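Local coordinates for protein reducing end xylose-releasing exo-oligoxylanase (Bacillus halodurans, PDB 1WU4) that hydrolyses xylooligosaccharides of three or more units, releasing xylose from the reducing end with inversion of anomeric configuration, at residues Y265-A269 / L323-M329; F139-R143 / K377-P381; G53-L59 / D89-W94; Y14-F18 / S331-V335. The protein carries 1 engineered substitution. One frame throughout, in Å; residues are numbered along the deposited sequence.

How the interactions relate
All four contacts belong to a glycoside hydrolase family 8 (alpha/alpha)6 barrel. Interaction 1 pairs helices 265-278 and 320-329, its centre about 11 Å from the chain's centre and about 13 Å from that of interaction 4, which adjoins it in sequence. Interactions 2 and 4 tie the chain's ends to the barrel: 377-381 lies on helix 127-144, 14-18 on the loop after helix 320-329. Their segments alternate, and Tyr14 OH probably bonds Ile378 N, so segments near both ends of the model touch. Interaction 1 is nested in the loops of interactions 2 and 4. Interaction 3, closing first, puts a hairpin strand on helix 85-99 within interaction 4's loop, across the chain's centre from interaction 1, about 28 Å between centres.

Interaction 1 (Y265-A269 / L323-M329); sequences YRVAA and LIATNAM
Where Ala269 meets Thr326, helical segments 265-269 and 323-329 run nearly the same way, their axes 7.3 Å apart at closest approach and inclined by 26°. Such close spacing suits small residues: Ala269 offers a methyl, whose CB lies 3.8 Å from SD of Met329, and the extended methionine chain carries CE on to the carbonyl O of Ala269. Thr326 presses CB against the other helix, 3.0 Å from Tyr265 O. With chi1 at 60°, its OG1 sits between its own N and carbonyl carbon, 2.9 Å from Leu323 O, while CG2 is left to face Ala269 CB. The Tyr265 side chain crosses Leu323 at about a right angle. Leu323 CB stands over the middle of the ring, 4.0 Å from its centroid, in a CH-pi contact, and Leu323 CD1 reaches Tyr265 CD1 at 3.6 Å; beyond, Tyr265 OH bonds Ser317. A water lies 2.8 Å from Asn327 OD1 and also near Tyr265 O. Arg266 points its CB away from 323-329; its NH2 bonds Ser197 OG and its NH1 forms a salt bridge with Glu70, the probable proton donor, so helix 265-278 probably borders the active site. The near-parallel pair itself is typical of the (alpha/alpha)6 barrel.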
# COMPACT_ATOMS: atom_id res chain seq x y z
N TYR A 265 7.13 5.65 5.18
CA TYR A 265 5.93 5.98 5.92
C TYR A 265 4.89 4.87 5.92
O TYR A 265 4.18 4.67 6.90
CB TYR A 265 5.31 7.27 5.36
CG TYR A 265 6.24 8.46 5.33
CD1 TYR A 265 7.43 8.47 6.06
CD2 TYR A 265 5.93 9.59 4.57
CE1 TYR A 265 8.28 9.57 6.04
CE2 TYR A 265 6.77 10.69 4.54
CZ TYR A 265 7.94 10.68 5.27
OH TYR A 265 8.77 11.77 5.24
N ARG A 266 4.82 4.13 4.82
CA ARG A 266 3.84 3.06 4.70
C ARG A 266 4.05 1.87 5.62
O ARG A 266 3.12 1.10 5.86
CB ARG A 266 3.76 2.61 3.24
CG ARG A 266 3.30 3.73 2.33
CD ARG A 266 3.43 3.38 0.86
NE ARG A 266 4.81 3.14 0.48
CZ ARG A 266 5.24 3.11 -0.78
NH1 ARG A 266 4.39 3.32 -1.77
NH2 ARG A 266 6.52 2.88 -1.03
N VAL A 267 5.26 1.71 6.14
CA VAL A 267 5.54 0.60 7.04
C VAL A 267 4.59 0.61 8.25
O VAL A 267 3.99 -0.42 8.58
CB VAL A 267 7.01 0.62 7.52
CG1 VAL A 267 7.22 -0.40 8.62
CG2 VAL A 267 7.93 0.32 6.34
N ALA A 268 4.44 1.76 8.89
CA ALA A 268 3.55 1.85 10.05
C ALA A 268 2.11 1.51 9.67
O ALA A 268 1.40 0.83 10.41
CB ALA A 268 3.60 3.26 10.65
N ALA A 269 1.68 1.99 8.50
CA ALA A 269 0.32 1.72 8.03
C ALA A 269 0.12 0.24 7.78
O ALA A 269 -0.91 -0.32 8.15
CB ALA A 269 0.04 2.51 6.76
N LEU A 323 2.78 11.19 6.23
CA LEU A 323 3.43 10.64 7.42
C LEU A 323 2.42 10.63 8.58
O LEU A 323 2.31 9.63 9.28
CB LEU A 323 4.67 11.47 7.78
CG LEU A 323 5.44 11.09 9.05
CD1 LEU A 323 5.72 9.59 9.07
CD2 LEU A 323 6.74 11.87 9.10
N ILE A 324 1.69 11.72 8.76
CA ILE A 324 0.69 11.81 9.82
C ILE A 324 -0.35 10.70 9.65
O ILE A 324 -0.69 10.00 10.60
CB ILE A 324 -0.04 13.18 9.79
CG1 ILE A 324 0.92 14.28 10.24
CG2 ILE A 324 -1.28 13.14 10.68
CD1 ILE A 324 0.34 15.68 10.12
N ALA A 325 -0.84 10.53 8.42
CA ALA A 325 -1.84 9.51 8.14
C ALA A 325 -1.35 8.10 8.44
O ALA A 325 -2.07 7.31 9.05
CB ALA A 325 -2.27 9.60 6.68
N THR A 326 -0.12 7.79 8.03
CA THR A 326 0.40 6.45 8.28
C THR A 326 0.66 6.18 9.76
O THR A 326 0.39 5.09 10.24
CB THR A 326 1.69 6.17 7.47
OG1 THR A 326 2.71 7.12 7.83
CG2 THR A 326 1.41 6.27 5.97
N ASN A 327 1.16 7.18 10.48
CA ASN A 327 1.41 7.00 11.90
C ASN A 327 0.09 6.76 12.63
O ASN A 327 0.03 5.98 13.58
CB ASN A 327 2.13 8.21 12.50
CG ASN A 327 3.61 8.24 12.17
OD1 ASN A 327 4.17 7.24 11.72
ND2 ASN A 327 4.25 9.38 12.40
N ALA A 328 -0.96 7.44 12.19
CA ALA A 328 -2.27 7.28 12.80
C ALA A 328 -2.83 5.89 12.48
O ALA A 328 -3.37 5.22 13.36
CB ALA A 328 -3.23 8.36 12.29
N MET A 329 -2.68 5.45 11.23
CA MET A 329 -3.16 4.13 10.83
C MET A 329 -2.42 3.06 11.64
O MET A 329 -2.97 2.01 11.95
CB MET A 329 -2.94 3.92 9.33
CG MET A 329 -3.48 2.60 8.79
SD MET A 329 -3.73 2.73 7.01
CE MET A 329 -3.70 1.00 6.53
O HOH W 1 5.22 6.16 9.35

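Interaction 2 (F139-R143 / K377-P381); sequences FASHR and KIWFP
Trp379 meets both Arg143 and Phe139 of helix 127-144, using a different part of its indole for each. The arginine chain, bent at chi3 (73°), lays its guanidinium flat on the six-membered ring, planes only 3° apart and Arg143 CZ 3.5 Å from that ring's centroid in Trp379. Lys377 CB lies over the opposite indole face. To the face of the Phe139 ring the indole turns its edge, a T-shaped pair with Trp379 CD1 3.9 Å from Phe139 CD2. Replacing Trp379 by an alanine is likely to leave the Arg143 guanidinium without the flat surface it lies on and to open a gap beside the Phe139 ring. His142 has CG anti to its carbonyl carbon (chi1 -58°), which brings the imidazole to the backbone of 377-381. There ND1 of His142 donates to Trp379 O at 2.6 Å, the acceptor in the ring plane, and Pro381 CG covers a ring face, 3.4 Å from His142 NE2. The polar ends are held elsewhere, Arg143 NH1 by Val80 O and Trp379 NE1 by Gln81. A C-terminal tail lacking regular structure is thus fastened to a helix by cation-pi and aromatic packing on a partly exposed surface, while the bond from ND1 implies that this nitrogen carries a proton.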
# COMPACT_ATOMS: atom_id res chain seq x y z
N PHE A 139 -10.50 -9.16 -4.53
CA PHE A 139 -11.63 -8.53 -3.85
C PHE A 139 -12.75 -8.22 -4.84
O PHE A 139 -13.93 -8.40 -4.53
CB PHE A 139 -11.20 -7.25 -3.13
CG PHE A 139 -10.38 -7.48 -1.88
CD1 PHE A 139 -10.26 -8.74 -1.30
CD2 PHE A 139 -9.75 -6.40 -1.25
CE1 PHE A 139 -9.53 -8.93 -0.12
CE2 PHE A 139 -9.03 -6.58 -0.07
CZ PHE A 139 -8.92 -7.84 0.49
N ALA A 140 -12.38 -7.74 -6.03
CA ALA A 140 -13.37 -7.42 -7.05
C ALA A 140 -14.14 -8.68 -7.44
O ALA A 140 -15.37 -8.67 -7.56
CB ALA A 140 -12.68 -6.83 -8.28
N SER A 141 -13.42 -9.78 -7.63
CA SER A 141 -14.04 -11.04 -7.99
C SER A 141 -15.04 -11.46 -6.92
O SER A 141 -16.15 -11.90 -7.22
CB SER A 141 -12.98 -12.13 -8.15
OG SER A 141 -13.57 -13.39 -8.42
N HIS A 142 -14.63 -11.33 -5.66
CA HIS A 142 -15.48 -11.73 -4.54
C HIS A 142 -16.71 -10.85 -4.33
O HIS A 142 -17.77 -11.35 -3.96
CB HIS A 142 -14.63 -11.79 -3.28
CG HIS A 142 -13.46 -12.73 -3.39
ND1 HIS A 142 -12.42 -12.74 -2.49
CD2 HIS A 142 -13.18 -13.67 -4.32
CE1 HIS A 142 -11.53 -13.65 -2.86
NE2 HIS A 142 -11.97 -14.23 -3.97
N ARG A 143 -16.58 -9.55 -4.58
CA ARG A 143 -17.72 -8.65 -4.40
C ARG A 143 -18.67 -8.63 -5.59
O ARG A 143 -19.89 -8.61 -5.41
CB ARG A 143 -17.26 -7.21 -4.16
CG ARG A 143 -16.46 -6.97 -2.90
CD ARG A 143 -16.55 -5.51 -2.46
NE ARG A 143 -17.87 -5.21 -1.91
CZ ARG A 143 -18.19 -4.07 -1.29
NH1 ARG A 143 -17.29 -3.11 -1.14
NH2 ARG A 143 -19.41 -3.90 -0.80
N LYS A 377 -11.68 -3.51 4.54
CA LYS A 377 -11.99 -4.90 4.80
C LYS A 377 -11.45 -5.95 3.84
O LYS A 377 -10.96 -5.65 2.75
CB LYS A 377 -13.51 -5.08 4.88
CG LYS A 377 -14.21 -4.11 5.82
CD LYS A 377 -15.72 -4.35 5.81
CE LYS A 377 -16.45 -3.38 6.72
NZ LYS A 377 -17.93 -3.60 6.68
N ILE A 378 -11.57 -7.20 4.28
CA ILE A 378 -11.19 -8.35 3.48
C ILE A 378 -12.51 -8.79 2.86
O ILE A 378 -13.51 -8.95 3.56
CB ILE A 378 -10.65 -9.50 4.36
CG1 ILE A 378 -9.37 -9.04 5.08
CG2 ILE A 378 -10.36 -10.72 3.50
CD1 ILE A 378 -8.86 -10.04 6.10
N TRP A 379 -12.52 -8.95 1.54
CA TRP A 379 -13.73 -9.39 0.86
C TRP A 379 -13.54 -10.84 0.46
O TRP A 379 -12.72 -11.15 -0.41
CB TRP A 379 -14.00 -8.47 -0.34
CG TRP A 379 -14.26 -7.07 0.13
CD1 TRP A 379 -13.34 -6.06 0.26
CD2 TRP A 379 -15.49 -6.56 0.67
NE1 TRP A 379 -13.92 -4.96 0.86
CE2 TRP A 379 -15.24 -5.25 1.12
CE3 TRP A 379 -16.77 -7.10 0.83
CZ2 TRP A 379 -16.23 -4.46 1.72
CZ3 TRP A 379 -17.76 -6.32 1.42
CH2 TRP A 379 -17.48 -5.01 1.86
N PHE A 380 -14.29 -11.71 1.12
CA PHE A 380 -14.23 -13.16 0.92
C PHE A 380 -15.13 -13.65 -0.20
O PHE A 380 -16.11 -12.99 -0.56
CB PHE A 380 -14.64 -13.87 2.22
CG PHE A 380 -13.69 -13.64 3.37
CD1 PHE A 380 -12.61 -14.50 3.57
CD2 PHE A 380 -13.89 -12.59 4.25
CE1 PHE A 380 -11.74 -14.30 4.64
CE2 PHE A 380 -13.03 -12.38 5.32
CZ PHE A 380 -11.95 -13.24 5.52
N PRO A 381 -14.83 -14.84 -0.75
CA PRO A 381 -15.62 -15.43 -1.83
C PRO A 381 -17.05 -15.71 -1.36
O PRO A 381 -17.26 -15.76 -0.13
CB PRO A 381 -14.87 -16.72 -2.15
CG PRO A 381 -13.46 -16.39 -1.79
CD PRO A 381 -13.62 -15.64 -0.49

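Interaction 3 (G53-L59 / D89-W94)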
# COMPACT_ATOMS: atom_id res chain seq x y z
N GLY A 53 -13.50 9.20 -21.32
CA GLY A 53 -14.50 8.50 -22.10
C GLY A 53 -15.51 7.84 -21.19
O GLY A 53 -15.81 8.35 -20.11
N ASP A 54 -16.04 6.70 -21.61
CA ASP A 54 -17.03 5.98 -20.80
C ASP A 54 -16.55 4.65 -20.26
O ASP A 54 -17.34 3.90 -19.68
CB ASP A 54 -18.31 5.77 -21.61
CG ASP A 54 -19.34 6.85 -21.34
OD1 ASP A 54 -19.78 6.99 -20.18
OD2 ASP A 54 -19.72 7.57 -22.30
N ASP A 55 -15.27 4.34 -20.43
CA ASP A 55 -14.74 3.07 -19.94
C ASP A 55 -13.30 3.14 -19.45
O ASP A 55 -12.69 2.12 -19.16
CB ASP A 55 -14.86 1.99 -21.02
CG ASP A 55 -14.12 2.35 -22.29
OD1 ASP A 55 -14.10 1.51 -23.22
OD2 ASP A 55 -13.55 3.46 -22.37
N LEU A 56 -12.75 4.35 -19.37
CA LEU A 56 -11.38 4.53 -18.91
C LEU A 56 -11.28 5.51 -17.75
O LEU A 56 -12.19 6.30 -17.51
CB LEU A 56 -10.50 5.00 -20.07
CG LEU A 56 -10.24 3.99 -21.19
CD1 LEU A 56 -9.57 4.68 -22.37
CD2 LEU A 56 -9.36 2.86 -20.66
N GLY A 57 -10.16 5.45 -17.04
CA GLY A 57 -9.93 6.34 -15.92
C GLY A 57 -8.57 6.06 -15.32
O GLY A 57 -8.00 4.98 -15.53
N TYR A 58 -8.03 7.01 -14.58
CA TYR A 58 -6.72 6.82 -13.96
C TYR A 58 -6.48 7.75 -12.78
O TYR A 58 -7.18 8.75 -12.61
CB TYR A 58 -5.61 7.04 -15.01
CG TYR A 58 -5.60 8.42 -15.64
CD1 TYR A 58 -5.15 9.54 -14.94
CD2 TYR A 58 -6.02 8.60 -16.96
CE1 TYR A 58 -5.13 10.81 -15.52
CE2 TYR A 58 -6.00 9.87 -17.56
CZ TYR A 58 -5.56 10.96 -16.83
OH TYR A 58 -5.53 12.21 -17.42
N LEU A 59 -5.51 7.39 -11.95
CA LEU A 59 -5.13 8.23 -10.83
C LEU A 59 -3.87 8.91 -11.31
O LEU A 59 -2.94 8.26 -11.79
CB LEU A 59 -4.85 7.42 -9.57
CG LEU A 59 -6.07 7.27 -8.65
CD1 LEU A 59 -7.04 6.29 -9.26
CD2 LEU A 59 -5.63 6.80 -7.27
N ASP A 89 -13.33 -0.70 -12.78
CA ASP A 89 -13.18 -1.14 -14.17
C ASP A 89 -12.52 -0.10 -15.07
O ASP A 89 -11.74 -0.45 -15.95
CB ASP A 89 -14.54 -1.55 -14.73
CG ASP A 89 -15.03 -2.87 -14.17
OD1 ASP A 89 -16.20 -3.23 -14.41
OD2 ASP A 89 -14.24 -3.55 -13.48
N ARG A 90 -12.83 1.17 -14.86
CA ARG A 90 -12.23 2.22 -15.66
C ARG A 90 -10.71 2.23 -15.45
O ARG A 90 -9.94 2.33 -16.41
CB ARG A 90 -12.81 3.59 -15.29
CG ARG A 90 -14.17 3.90 -15.92
CD ARG A 90 -14.73 5.20 -15.36
NE ARG A 90 -16.00 5.59 -15.97
CZ ARG A 90 -16.11 6.22 -17.14
NH1 ARG A 90 -15.03 6.53 -17.84
NH2 ARG A 90 -17.31 6.54 -17.61
N ILE A 91 -10.29 2.11 -14.20
CA ILE A 91 -8.87 2.11 -13.86
C ILE A 91 -8.16 0.85 -14.36
O ILE A 91 -7.09 0.93 -14.96
CB ILE A 91 -8.67 2.23 -12.33
CG1 ILE A 91 -9.20 3.58 -11.84
CG2 ILE A 91 -7.19 2.09 -11.99
CD1 ILE A 91 -9.23 3.72 -10.33
N TRP A 92 -8.76 -0.31 -14.10
CA TRP A 92 -8.17 -1.57 -14.52
C TRP A 92 -8.08 -1.64 -16.05
O TRP A 92 -7.10 -2.14 -16.60
CB TRP A 92 -9.02 -2.73 -13.98
CG TRP A 92 -8.55 -4.10 -14.37
CD1 TRP A 92 -9.32 -5.11 -14.88
CD2 TRP A 92 -7.22 -4.64 -14.26
NE1 TRP A 92 -8.56 -6.23 -15.08
CE2 TRP A 92 -7.27 -5.97 -14.72
CE3 TRP A 92 -5.99 -4.12 -13.82
CZ2 TRP A 92 -6.14 -6.80 -14.74
CZ3 TRP A 92 -4.87 -4.95 -13.85
CH2 TRP A 92 -4.95 -6.27 -14.31
N ASN A 93 -9.09 -1.11 -16.73
CA ASN A 93 -9.09 -1.11 -18.19
C ASN A 93 -7.92 -0.27 -18.71
O ASN A 93 -7.21 -0.69 -19.63
CB ASN A 93 -10.42 -0.57 -18.71
CG ASN A 93 -10.58 -0.76 -20.21
OD1 ASN A 93 -10.23 -1.81 -20.75
ND2 ASN A 93 -11.12 0.25 -20.88
N TRP A 94 -7.72 0.91 -18.13
CA TRP A 94 -6.63 1.79 -18.54
C TRP A 94 -5.30 1.09 -18.29
O TRP A 94 -4.38 1.14 -19.11
CB TRP A 94 -6.67 3.10 -17.74
CG TRP A 94 -5.94 4.26 -18.36
CD1 TRP A 94 -6.49 5.26 -19.11
CD2 TRP A 94 -4.54 4.56 -18.26
NE1 TRP A 94 -5.52 6.17 -19.47
CE2 TRP A 94 -4.32 5.77 -18.96
CE3 TRP A 94 -3.45 3.94 -17.63
CZ2 TRP A 94 -3.05 6.37 -19.06
CZ3 TRP A 94 -2.19 4.53 -17.73
CH2 TRP A 94 -2.01 5.74 -18.44
O HOH W 2 -11.75 0.13 -23.68
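Leu59 and Ile91 touch through their CD1 methyls, 3.5 Å apart, as the chains slant across each other at the inner side of this contact. Next to them the ring of Tyr58 leans over one face of the Trp94 indole at an oblique tilt, with Tyr58 CD2 3.5 Å from Trp94 NE1. A chi1 of 60° lifts the phenol between its own N and carbonyl carbon and leaves CB above the five-membered ring, a CH-pi contact. Leu56 completes the apolar patch, its CD2 lying against Trp94 CB and the amide of Asn93. Strand 56-59, which pairs antiparallel with 49-52 in a beta hairpin, runs across helix 85-99 at 87°, and the closeness of the two backbones probably accounts for Gly57: a CB there would fall only 3.2 Å from Arg90 CB. Ile91 CA and Arg90 CA in turn point their hydrogens at Gly57 O and Asp55 O. Outward from there, the Arg90 chain reaches extended along the hairpin turn. Its NH1 grips two carbonyls near the guanidinium plane, Leu56 O at 2.9 Å and Gly53 O at 3.0 Å, and NH2 forms a long salt bridge with Asp54 OD1. A leucine in place of Arg90 would probably leave both carbonyls without this donor and the Asp54 carboxylate without its charge partner, freeing the turn to move. At the rim Asn93 ND2 donates to Asp55 O from above the carbonyl plane, at 3.0 Å, and donates again to a water that itself bonds Asp55 OD1.

Interaction 4 (Y14-F18 / S331-V335); sequences YRNLF and SLASV
Leu17 inserts between Leu332 and Val335, joining the start of helix 17-20 to the loop that links two helices of the (alpha/alpha)6 barrel, 320-329 and 340-348. With CG anti to the backbone N (chi1 -165°), the leucine reaches straight toward 331-335. CD2 settles on the 3-10 turn, 3.7 Å from Ser331 CB, with CD2 of Leu332 at 4.1 Å from the same methyl. CD1 goes the other way, meeting Val335 CG1 at 4.0 Å, the two side chains crossing at a slant. A branched apolar residue suits this place because its fork lets the two methyls pack on different neighbours, and Leu372 packs on it as well. Arg15 lies over the same valine: its chain bends at chi3 (-57°), bringing NE to 3.6 Å from Val335 CG1, with the methyl over one face of the guanidinium and the two chains slanting across each other. The long arginine can lay its CD and NE on the valine while its NH1 continues to a salt bridge with Glu20. Ser331, small enough to admit the leucine methyl, turns its hydroxyl instead to Gln292. In the guanidinium plane a water accepts from Arg15 NE at 2.8 Å and donates to Leu332 O, also at 2.8 Å.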
# COMPACT_ATOMS: atom_id res chain seq x y z
N TYR A 14 -14.61 -5.44 12.04
CA TYR A 14 -13.51 -4.50 11.93
C TYR A 14 -13.60 -3.39 12.96
O TYR A 14 -14.65 -2.79 13.16
CB TYR A 14 -13.48 -3.93 10.51
CG TYR A 14 -13.25 -5.00 9.48
CD1 TYR A 14 -11.97 -5.27 8.99
CD2 TYR A 14 -14.30 -5.82 9.05
CE1 TYR A 14 -11.75 -6.31 8.10
CE2 TYR A 14 -14.09 -6.87 8.17
CZ TYR A 14 -12.81 -7.11 7.70
OH TYR A 14 -12.58 -8.16 6.83
N ARG A 15 -12.47 -3.10 13.60
CA ARG A 15 -12.42 -2.07 14.61
C ARG A 15 -12.56 -0.67 14.03
O ARG A 15 -11.88 -0.31 13.07
CB ARG A 15 -11.11 -2.16 15.39
CG ARG A 15 -11.02 -1.20 16.57
CD ARG A 15 -9.61 -1.13 17.13
NE ARG A 15 -9.11 -2.44 17.55
CZ ARG A 15 -9.48 -3.08 18.65
NH1 ARG A 15 -10.36 -2.52 19.48
NH2 ARG A 15 -8.97 -4.27 18.93
N ASN A 16 -13.46 0.11 14.62
CA ASN A 16 -13.66 1.50 14.21
C ASN A 16 -12.92 2.25 15.31
O ASN A 16 -13.49 2.61 16.34
CB ASN A 16 -15.15 1.87 14.25
CG ASN A 16 -15.41 3.27 13.74
OD1 ASN A 16 -14.52 4.13 13.77
ND2 ASN A 16 -16.63 3.52 13.29
N LEU A 17 -11.62 2.46 15.10
CA LEU A 17 -10.81 3.12 16.10
C LEU A 17 -11.24 4.56 16.35
O LEU A 17 -11.14 5.05 17.47
CB LEU A 17 -9.33 3.04 15.72
CG LEU A 17 -8.33 3.37 16.85
CD1 LEU A 17 -8.66 2.57 18.11
CD2 LEU A 17 -6.92 3.06 16.37
N PHE A 18 -11.71 5.25 15.31
CA PHE A 18 -12.17 6.62 15.50
C PHE A 18 -13.28 6.61 16.56
O PHE A 18 -13.28 7.42 17.48
CB PHE A 18 -12.76 7.21 14.21
CG PHE A 18 -11.74 7.63 13.19
CD1 PHE A 18 -10.69 8.48 13.52
CD2 PHE A 18 -11.88 7.23 11.86
CE1 PHE A 18 -9.80 8.93 12.54
CE2 PHE A 18 -11.00 7.67 10.88
CZ PHE A 18 -9.96 8.53 11.21
N SER A 331 -1.81 3.06 14.63
CA SER A 331 -2.46 2.89 15.93
C SER A 331 -3.30 1.61 16.01
O SER A 331 -3.59 1.13 17.11
CB SER A 331 -3.33 4.10 16.26
OG SER A 331 -2.53 5.26 16.45
N LEU A 332 -3.70 1.07 14.87
CA LEU A 332 -4.50 -0.16 14.88
C LEU A 332 -3.69 -1.32 15.45
O LEU A 332 -4.25 -2.34 15.86
CB LEU A 332 -4.96 -0.50 13.46
CG LEU A 332 -6.07 0.39 12.88
CD1 LEU A 332 -6.20 0.15 11.39
CD2 LEU A 332 -7.39 0.09 13.59
N ALA A 333 -2.36 -1.17 15.49
CA ALA A 333 -1.48 -2.20 16.02
C ALA A 333 -1.10 -1.94 17.48
O ALA A 333 -0.38 -2.73 18.08
CB ALA A 333 -0.23 -2.32 15.16
N SER A 334 -1.57 -0.83 18.04
CA SER A 334 -1.28 -0.50 19.43
C SER A 334 -2.39 0.43 19.92
O SER A 334 -2.15 1.59 20.25
CB SER A 334 0.07 0.21 19.54
OG SER A 334 0.48 0.30 20.90
N VAL A 335 -3.60 -0.11 19.98
CA VAL A 335 -4.76 0.68 20.39
C VAL A 335 -4.66 1.26 21.80
O VAL A 335 -5.29 2.27 22.10
CB VAL A 335 -6.06 -0.15 20.27
CG1 VAL A 335 -6.25 -0.60 18.83
CG2 VAL A 335 -6.01 -1.34 21.20
O HOH W 3 -6.98 -2.82 15.80